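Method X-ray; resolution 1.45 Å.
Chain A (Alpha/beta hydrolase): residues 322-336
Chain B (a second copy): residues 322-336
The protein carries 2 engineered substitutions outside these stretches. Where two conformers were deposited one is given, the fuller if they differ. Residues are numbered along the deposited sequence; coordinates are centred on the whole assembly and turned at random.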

ATOM      1  N   LYS A 322       5.844  -5.320  -8.010  1.00  6.24           N
ATOM      2  CA  LYS A 322       6.655  -4.174  -8.381  1.00  6.81           C
ATOM      3  C   LYS A 322       6.180  -2.919  -7.675  1.00  6.87           C
ATOM      4  O   LYS A 322       6.993  -2.137  -7.162  1.00  7.29           O
ATOM      5  CB  LYS A 322       6.619  -3.986  -9.891  1.00  7.28           C
ATOM      6  CG  LYS A 322       7.292  -5.151 -10.627  1.00  9.41           C
ATOM      7  CD  LYS A 322       7.561  -4.846 -12.103  1.00 16.50           C
ATOM      8  CE  LYS A 322       6.351  -5.066 -12.960  1.00 28.92           C
ATOM      9  NZ  LYS A 322       6.710  -4.885 -14.407  1.00 32.52           N
ATOM     10  N   VAL A 323       4.865  -2.728  -7.593  1.00  5.85           N
ATOM     11  CA  VAL A 323       4.337  -1.548  -6.923  1.00  6.69           C
ATOM     12  C   VAL A 323       4.564  -1.639  -5.419  1.00  6.41           C
ATOM     13  O   VAL A 323       5.010  -0.671  -4.801  1.00  5.76           O
ATOM     14  CB  VAL A 323       2.857  -1.342  -7.293  1.00  6.37           C
ATOM     15  CG1 VAL A 323       2.198  -0.288  -6.391  1.00  7.62           C
ATOM     16  CG2 VAL A 323       2.759  -0.952  -8.762  1.00  7.59           C
ATOM     17  N   ALA A 324       4.286  -2.795  -4.813  1.00  6.12           N
ATOM     18  CA  ALA A 324       4.450  -2.921  -3.368  1.00  6.07           C
ATOM     19  C   ALA A 324       5.878  -2.604  -2.934  1.00  5.32           C
ATOM     20  O   ALA A 324       6.096  -1.955  -1.897  1.00  6.22           O
ATOM     21  CB  ALA A 324       4.077  -4.329  -2.909  1.00  6.78           C
ATOM     22  N   LEU A 325       6.869  -3.081  -3.680  1.00  5.49           N
ATOM     23  CA  LEU A 325       8.252  -2.866  -3.272  1.00  6.03           C
ATOM     24  C   LEU A 325       8.678  -1.427  -3.527  1.00  6.65           C
ATOM     25  O   LEU A 325       9.407  -0.841  -2.718  1.00  6.72           O
ATOM     26  CB  LEU A 325       9.172  -3.876  -3.951  1.00  6.21           C
ATOM     27  CG  LEU A 325       8.873  -5.325  -3.540  1.00  7.04           C
ATOM     28  CD1 LEU A 325       9.796  -6.287  -4.292  1.00  8.00           C
ATOM     29  CD2 LEU A 325       9.003  -5.548  -2.034  1.00  8.13           C
ATOM     30  N   GLU A 326       8.218  -0.828  -4.628  1.00  5.79           N
ATOM     31  CA  GLU A 326       8.437   0.605  -4.832  1.00  6.10           C
ATOM     32  C   GLU A 326       7.856   1.412  -3.675  1.00  7.06           C
ATOM     33  O   GLU A 326       8.483   2.356  -3.188  1.00  6.45           O
ATOM     34  CB  GLU A 326       7.835   1.070  -6.167  1.00  6.98           C
ATOM     35  CG  GLU A 326       8.090   2.538  -6.480  1.00  9.79           C
ATOM     36  CD  GLU A 326       9.551   2.837  -6.782  1.00 12.12           C
ATOM     37  OE1 GLU A 326      10.279   1.928  -7.226  1.00 14.71           O
ATOM     38  OE2 GLU A 326       9.969   4.002  -6.601  1.00 19.63           O
ATOM     39  N   GLN A 327       6.662   1.037  -3.220  1.00  5.57           N
ATOM     40  CA  GLN A 327       5.974   1.770  -2.163  1.00  5.10           C
ATOM     41  C   GLN A 327       6.648   1.582  -0.812  1.00  6.60           C
ATOM     42  O   GLN A 327       6.707   2.526  -0.005  1.00  5.95           O
ATOM     43  CB  GLN A 327       4.506   1.328  -2.138  1.00  5.49           C
ATOM     44  CG  GLN A 327       3.718   1.790  -3.356  1.00  5.72           C
ATOM     45  CD  GLN A 327       2.259   1.419  -3.310  1.00  5.82           C
ATOM     46  OE1 GLN A 327       1.880   0.378  -2.781  1.00  6.46           O
ATOM     47  NE2 GLN A 327       1.421   2.267  -3.892  1.00  6.50           N
ATOM     48  N   ALA A 328       7.153   0.380  -0.532  1.00  6.40           N
ATOM     49  CA  ALA A 328       7.949   0.194   0.678  1.00  5.65           C
ATOM     50  C   ALA A 328       9.198   1.058   0.634  1.00  6.69           C
ATOM     51  O   ALA A 328       9.557   1.698   1.631  1.00  6.70           O
ATOM     52  CB  ALA A 328       8.317  -1.279   0.849  1.00  7.62           C
ATOM     53  N   GLY A 329       9.874   1.084  -0.514  1.00  5.98           N
ATOM     54  CA  GLY A 329      11.082   1.890  -0.641  1.00  6.86           C
ATOM     55  C   GLY A 329      10.814   3.375  -0.494  1.00  8.09           C
ATOM     56  O   GLY A 329      11.604   4.094   0.124  1.00  7.34           O
ATOM     57  N   ALA A 330       9.690   3.853  -1.031  1.00  6.77           N
ATOM     58  CA  ALA A 330       9.363   5.270  -0.921  1.00  6.97           C
ATOM     59  C   ALA A 330       9.115   5.657   0.531  1.00  7.50           C
ATOM     60  O   ALA A 330       9.539   6.731   0.977  1.00  7.81           O
ATOM     61  CB  ALA A 330       8.144   5.595  -1.789  1.00  8.15           C
ATOM     62  N   ALA A 331       8.418   4.807   1.279  1.00  7.07           N
ATOM     63  CA  ALA A 331       8.193   5.089   2.691  1.00  7.79           C
ATOM     64  C   ALA A 331       9.509   5.111   3.447  1.00  6.82           C
ATOM     65  O   ALA A 331       9.748   5.997   4.284  1.00  8.53           O
ATOM     66  CB  ALA A 331       7.234   4.045   3.270  1.00  8.48           C
ATOM     67  N   LEU A 332      10.392   4.164   3.160  0.56  7.39           N
ATOM     68  CA  LEU A 332      11.677   4.132   3.840  0.56  7.30           C
ATOM     69  C   LEU A 332      12.507   5.362   3.506  0.56  9.40           C
ATOM     70  O   LEU A 332      13.146   5.949   4.391  0.56  9.01           O
ATOM     71  CB  LEU A 332      12.402   2.857   3.439  0.56 11.09           C
ATOM     72  CG  LEU A 332      13.668   2.528   4.209  0.56  8.34           C
ATOM     73  CD1 LEU A 332      13.447   2.471   5.706  0.56  8.29           C
ATOM     74  CD2 LEU A 332      14.198   1.191   3.696  0.56  9.20           C
ATOM     75  N   HIS A 333      12.517   5.769   2.236  1.00  7.51           N
ATOM     76  CA  HIS A 333      13.240   6.971   1.846  1.00  8.02           C
ATOM     77  C   HIS A 333      12.778   8.178   2.645  1.00  9.53           C
ATOM     78  O   HIS A 333      13.604   8.966   3.141  1.00  9.44           O
ATOM     79  CB  HIS A 333      13.044   7.245   0.356  1.00  8.44           C
ATOM     80  CG  HIS A 333      13.707   8.502  -0.103  1.00  9.32           C
ATOM     81  ND1 HIS A 333      15.002   8.526  -0.566  1.00 14.89           N
ATOM     82  CD2 HIS A 333      13.262   9.780  -0.166  1.00 16.64           C
ATOM     83  CE1 HIS A 333      15.334   9.764  -0.889  1.00 16.59           C
ATOM     84  NE2 HIS A 333      14.299  10.547  -0.651  1.00 16.33           N
ATOM     85  N   GLU A 334      11.464   8.341   2.799  1.00  7.85           N
ATOM     86  CA  GLU A 334      10.955   9.505   3.500  1.00  8.70           C
ATOM     87  C   GLU A 334      11.427   9.529   4.944  1.00 10.27           C
ATOM     88  O   GLU A 334      11.631  10.608   5.509  1.00 13.34           O
ATOM     89  CB  GLU A 334       9.434   9.522   3.413  1.00  9.63           C
ATOM     90  CG  GLU A 334       8.740  10.509   4.317  1.00 16.49           C
ATOM     91  CD  GLU A 334       8.953  11.961   3.910  1.00 21.04           C
ATOM     92  OE1 GLU A 334       9.438  12.241   2.786  1.00 20.04           O
ATOM     93  OE2 GLU A 334       8.596  12.826   4.740  1.00 27.26           O
ATOM     94  N   HIS A 335      11.615   8.375   5.563  1.00  7.59           N
ATOM     95  CA  HIS A 335      11.960   8.304   6.974  1.00  8.98           C
ATOM     96  C   HIS A 335      13.453   8.230   7.240  1.00  7.21           C
ATOM     97  O   HIS A 335      13.852   8.297   8.400  1.00 10.17           O
ATOM     98  CB  HIS A 335      11.200   7.156   7.643  1.00  8.27           C
ATOM     99  CG  HIS A 335       9.748   7.445   7.757  1.00  8.46           C
ATOM    100  ND1 HIS A 335       9.182   7.935   8.917  1.00 11.25           N
ATOM    101  CD2 HIS A 335       8.758   7.408   6.834  1.00 10.18           C
ATOM    102  CE1 HIS A 335       7.897   8.168   8.706  1.00 11.77           C
ATOM    103  NE2 HIS A 335       7.618   7.865   7.451  1.00 12.00           N
ATOM    104  N   LEU A 336      14.273   8.134   6.199  1.00  8.74           N
ATOM    105  CA  LEU A 336      15.722   8.093   6.347  1.00  8.62           C
ATOM    106  C   LEU A 336      16.404   9.394   5.963  1.00 12.23           C
ATOM    107  O   LEU A 336      17.641   9.458   5.996  1.00 11.61           O
ATOM    108  CB  LEU A 336      16.283   6.925   5.544  1.00  8.14           C
ATOM    109  CG  LEU A 336      15.952   5.521   6.069  1.00  6.75           C
ATOM    110  CD1 LEU A 336      16.510   4.489   5.091  1.00  8.92           C
ATOM    111  CD2 LEU A 336      16.468   5.290   7.464  1.00  9.14           C
TER
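Chain B 322-336: KVALEQAGAALHEHL

Chain B lays the same helix, 322-335, across its twin in chain A. The two axes approach to 8.6 Å, and their N-to-C directions differ by 124°, so the helices run in broadly opposing senses but cross steeply. The CA atoms come nearest at the crossing point, where Q327(B) CA lies 4.8 Å from Q327(A) CA, though contacts extend from V323 to H335 in each chain, and the register pairs V323 of each copy with A331 of the other.

Along chain B, K322(B) stays exposed and makes no contact with the chain A stretch. V323(B), with chi1 t, places CG1 4.2 Å from A331(A) CB, while its CG2 lies 4.5 Å from H335(A) NE2, oblique to that ring. A324(B) points away and L325(B) is out of reach. E326(B), t at chi1 and p at chi2, lays its CG 4.2 Å from A330(A) O; its carboxylate accepts from a water, OE2 to oxygen 2.7 Å, that also donates to A330(A) O at 2.8 Å. The water thus links an acid to a carbonyl, two acceptors that could not bond directly.

Q327(B) holds the centre. Its m, t side chain carries NE2 to Q327(A) O, 3.1 Å away, and Q327(A) NE2 returns the bond to Q327(B) O, also at 3.1 Å. Each carbonyl still accepts its own helical bond from A331 N, so the amide adds to the helix without breaking it. The OE1 atoms are satisfied elsewhere in the structure.

One turn on, two alanines face chain A: A330(B) CB meets A330(A) CB at 3.6 Å, and A331(B) CB sits 4.2 Å from V323(A) CG1. E334(B) OE1 comes within 4.5 Å of E326(A) OE1, a like-charge approach. Finally H335(B) swings its ring end inward, NE2 4.4 Å from V323(A) CG2, before L336(B) leaves the contact.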

ATOM      1  N   LYS B 322      -0.072  10.030   5.428  1.00  6.15           N
ATOM      2  CA  LYS B 322       1.157  10.532   4.825  1.00  6.88           C
ATOM      3  C   LYS B 322       1.840   9.442   4.020  1.00  6.54           C
ATOM      4  O   LYS B 322       2.310   9.688   2.901  1.00  6.44           O
ATOM      5  CB  LYS B 322       2.075  11.059   5.923  1.00  7.78           C
ATOM      6  CG  LYS B 322       1.521  12.321   6.598  1.00  8.41           C
ATOM      7  CD  LYS B 322       2.510  12.991   7.534  1.00 13.15           C
ATOM      8  CE  LYS B 322       2.659  12.275   8.820  1.00 24.76           C
ATOM      9  NZ  LYS B 322       3.478  13.135   9.733  1.00 34.30           N
ATOM     10  N   VAL B 323       1.869   8.220   4.552  1.00  5.49           N
ATOM     11  CA  VAL B 323       2.483   7.108   3.836  1.00  5.40           C
ATOM     12  C   VAL B 323       1.670   6.741   2.599  1.00  6.10           C
ATOM     13  O   VAL B 323       2.232   6.542   1.518  1.00  5.85           O
ATOM     14  CB  VAL B 323       2.710   5.919   4.777  1.00  5.75           C
ATOM     15  CG1 VAL B 323       3.130   4.682   4.003  1.00  6.78           C
ATOM     16  CG2 VAL B 323       3.779   6.278   5.789  1.00  7.33           C
ATOM     17  N   ALA B 324       0.345   6.645   2.727  1.00  5.55           N
ATOM     18  CA  ALA B 324      -0.468   6.235   1.590  1.00  5.53           C
ATOM     19  C   ALA B 324      -0.284   7.169   0.407  1.00  5.23           C
ATOM     20  O   ALA B 324      -0.243   6.723  -0.747  1.00  5.77           O
ATOM     21  CB  ALA B 324      -1.939   6.216   1.998  1.00  7.02           C
ATOM     22  N   LEU B 325      -0.231   8.469   0.664  1.00  5.99           N
ATOM     23  CA  LEU B 325      -0.131   9.442  -0.420  1.00  5.81           C
ATOM     24  C   LEU B 325       1.273   9.457  -1.008  1.00  6.55           C
ATOM     25  O   LEU B 325       1.430   9.553  -2.232  1.00  6.62           O
ATOM     26  CB  LEU B 325      -0.594  10.818   0.062  1.00  6.40           C
ATOM     27  CG  LEU B 325      -2.073  10.859   0.471  1.00  6.12           C
ATOM     28  CD1 LEU B 325      -2.446  12.265   0.944  1.00  7.62           C
ATOM     29  CD2 LEU B 325      -2.982  10.433  -0.664  1.00  9.33           C
ATOM     30  N   GLU B 326       2.307   9.297  -0.172  1.00  6.31           N
ATOM     31  CA  GLU B 326       3.647   9.103  -0.696  1.00  6.08           C
ATOM     32  C   GLU B 326       3.696   7.877  -1.591  1.00  6.52           C
ATOM     33  O   GLU B 326       4.299   7.904  -2.667  1.00  6.14           O
ATOM     34  CB  GLU B 326       4.636   8.962   0.449  1.00  6.78           C
ATOM     35  CG  GLU B 326       6.088   8.822   0.006  1.00  9.44           C
ATOM     36  CD  GLU B 326       6.663  10.087  -0.600  1.00 12.28           C
ATOM     37  OE1 GLU B 326       6.211  11.199  -0.241  1.00 16.00           O
ATOM     38  OE2 GLU B 326       7.605   9.972  -1.419  1.00 18.92           O
ATOM     39  N   GLN B 327       3.046   6.792  -1.167  1.00  5.86           N
ATOM     40  CA  GLN B 327       3.064   5.544  -1.923  1.00  5.55           C
ATOM     41  C   GLN B 327       2.308   5.653  -3.243  1.00  6.26           C
ATOM     42  O   GLN B 327       2.740   5.082  -4.262  1.00  6.18           O
ATOM     43  CB  GLN B 327       2.537   4.416  -1.041  1.00  5.32           C
ATOM     44  CG  GLN B 327       3.511   4.083   0.080  1.00  6.02           C
ATOM     45  CD  GLN B 327       3.048   2.921   0.932  1.00  6.12           C
ATOM     46  OE1 GLN B 327       1.841   2.721   1.124  1.00  6.39           O
ATOM     47  NE2 GLN B 327       3.992   2.157   1.462  1.00  5.75           N
ATOM     48  N   ALA B 328       1.179   6.357  -3.250  1.00  5.90           N
ATOM     49  CA  ALA B 328       0.473   6.589  -4.502  1.00  5.55           C
ATOM     50  C   ALA B 328       1.337   7.410  -5.441  1.00  6.72           C
ATOM     51  O   ALA B 328       1.435   7.109  -6.633  1.00  6.59           O
ATOM     52  CB  ALA B 328      -0.843   7.299  -4.231  1.00  7.16           C
ATOM     53  N   GLY B 329       2.001   8.431  -4.912  1.00  6.43           N
ATOM     54  CA  GLY B 329       2.861   9.251  -5.748  1.00  7.49           C
ATOM     55  C   GLY B 329       4.046   8.491  -6.315  1.00  7.31           C
ATOM     56  O   GLY B 329       4.439   8.711  -7.463  1.00  7.06           O
ATOM     57  N   ALA B 330       4.652   7.615  -5.516  1.00  6.90           N
ATOM     58  CA  ALA B 330       5.773   6.820  -5.988  1.00  6.79           C
ATOM     59  C   ALA B 330       5.349   5.896  -7.119  1.00  7.83           C
ATOM     60  O   ALA B 330       6.070   5.752  -8.117  1.00  7.44           O
ATOM     61  CB  ALA B 330       6.357   6.026  -4.829  1.00  8.61           C
ATOM     62  N   ALA B 331       4.180   5.262  -6.999  1.00  7.49           N
ATOM     63  CA  ALA B 331       3.698   4.417  -8.087  1.00  7.12           C
ATOM     64  C   ALA B 331       3.448   5.230  -9.348  1.00  8.05           C
ATOM     65  O   ALA B 331       3.820   4.807 -10.453  1.00  8.24           O
ATOM     66  CB  ALA B 331       2.426   3.706  -7.636  1.00  8.06           C
ATOM     67  N   LEU B 332       2.820   6.394  -9.207  1.00  7.41           N
ATOM     68  CA  LEU B 332       2.591   7.268 -10.350  1.00  7.85           C
ATOM     69  C   LEU B 332       3.903   7.664 -11.008  1.00  9.86           C
ATOM     70  O   LEU B 332       4.034   7.608 -12.239  1.00  8.59           O
ATOM     71  CB  LEU B 332       1.842   8.514  -9.875  1.00 11.53           C
ATOM     72  CG  LEU B 332       1.193   9.415 -10.914  1.00 16.32           C
ATOM     73  CD1 LEU B 332       0.177   8.661 -11.747  1.00 14.53           C
ATOM     74  CD2 LEU B 332       0.529  10.573 -10.184  1.00 17.44           C
ATOM     75  N   HIS B 333       4.887   8.074 -10.211  1.00  7.95           N
ATOM     76  CA  HIS B 333       6.174   8.474 -10.764  1.00  8.04           C
ATOM     77  C   HIS B 333       6.761   7.370 -11.633  1.00  9.21           C
ATOM     78  O   HIS B 333       7.239   7.615 -12.751  1.00  9.31           O
ATOM     79  CB  HIS B 333       7.139   8.814  -9.628  1.00  8.20           C
ATOM     80  CG  HIS B 333       8.488   9.207 -10.117  1.00 10.55           C
ATOM     81  ND1 HIS B 333       9.514   8.301 -10.300  1.00 18.46           N
ATOM     82  CD2 HIS B 333       8.970  10.411 -10.494  1.00 11.67           C
ATOM     83  CE1 HIS B 333      10.573   8.936 -10.771  1.00 17.34           C
ATOM     84  NE2 HIS B 333      10.270  10.211 -10.899  1.00 18.07           N
ATOM     85  N   GLU B 334       6.715   6.130 -11.148  1.00  7.16           N
ATOM     86  CA  GLU B 334       7.302   5.017 -11.877  1.00  9.38           C
ATOM     87  C   GLU B 334       6.632   4.815 -13.218  1.00 11.17           C
ATOM     88  O   GLU B 334       7.295   4.415 -14.182  1.00 12.41           O
ATOM     89  CB  GLU B 334       7.207   3.748 -11.033  1.00  9.81           C
ATOM     90  CG  GLU B 334       7.590   2.474 -11.753  1.00 17.82           C
ATOM     91  CD  GLU B 334       9.068   2.391 -12.095  1.00 21.63           C
ATOM     92  OE1 GLU B 334       9.899   3.131 -11.498  1.00 16.33           O
ATOM     93  OE2 GLU B 334       9.382   1.551 -12.964  1.00 28.19           O
ATOM     94  N   HIS B 335       5.341   5.096 -13.320  1.00  7.99           N
ATOM     95  CA  HIS B 335       4.587   4.842 -14.535  1.00  8.74           C
ATOM     96  C   HIS B 335       4.533   6.031 -15.466  1.00  8.65           C
ATOM     97  O   HIS B 335       4.061   5.876 -16.595  1.00 10.20           O
ATOM     98  CB  HIS B 335       3.211   4.315 -14.172  1.00  8.70           C
ATOM     99  CG  HIS B 335       3.277   2.920 -13.663  1.00  9.07           C
ATOM    100  ND1 HIS B 335       3.066   1.826 -14.477  1.00 10.92           N
ATOM    101  CD2 HIS B 335       3.641   2.433 -12.454  1.00  9.77           C
ATOM    102  CE1 HIS B 335       3.274   0.722 -13.780  1.00 11.59           C
ATOM    103  NE2 HIS B 335       3.612   1.062 -12.549  1.00 12.09           N
ATOM    104  N   LEU B 336       5.052   7.181 -15.049  1.00 10.02           N
ATOM    105  CA  LEU B 336       5.061   8.375 -15.887  1.00  8.81           C
ATOM    106  C   LEU B 336       6.437   8.684 -16.457  1.00 11.82           C
ATOM    107  O   LEU B 336       6.596   9.714 -17.118  1.00 11.93           O
ATOM    108  CB  LEU B 336       4.542   9.579 -15.107  1.00  9.45           C
ATOM    109  CG  LEU B 336       3.063   9.564 -14.750  1.00  8.59           C
ATOM    110  CD1 LEU B 336       2.702  10.798 -13.915  1.00  9.72           C
ATOM    111  CD2 LEU B 336       2.189   9.496 -15.986  1.00 11.11           C
TER
HETATM  112  O   HOH W   1       8.810   6.072  -7.973  1.00 15.13           O
HETATM  113  O   HOH W   2       9.974   8.914  -0.662  1.00 16.31           O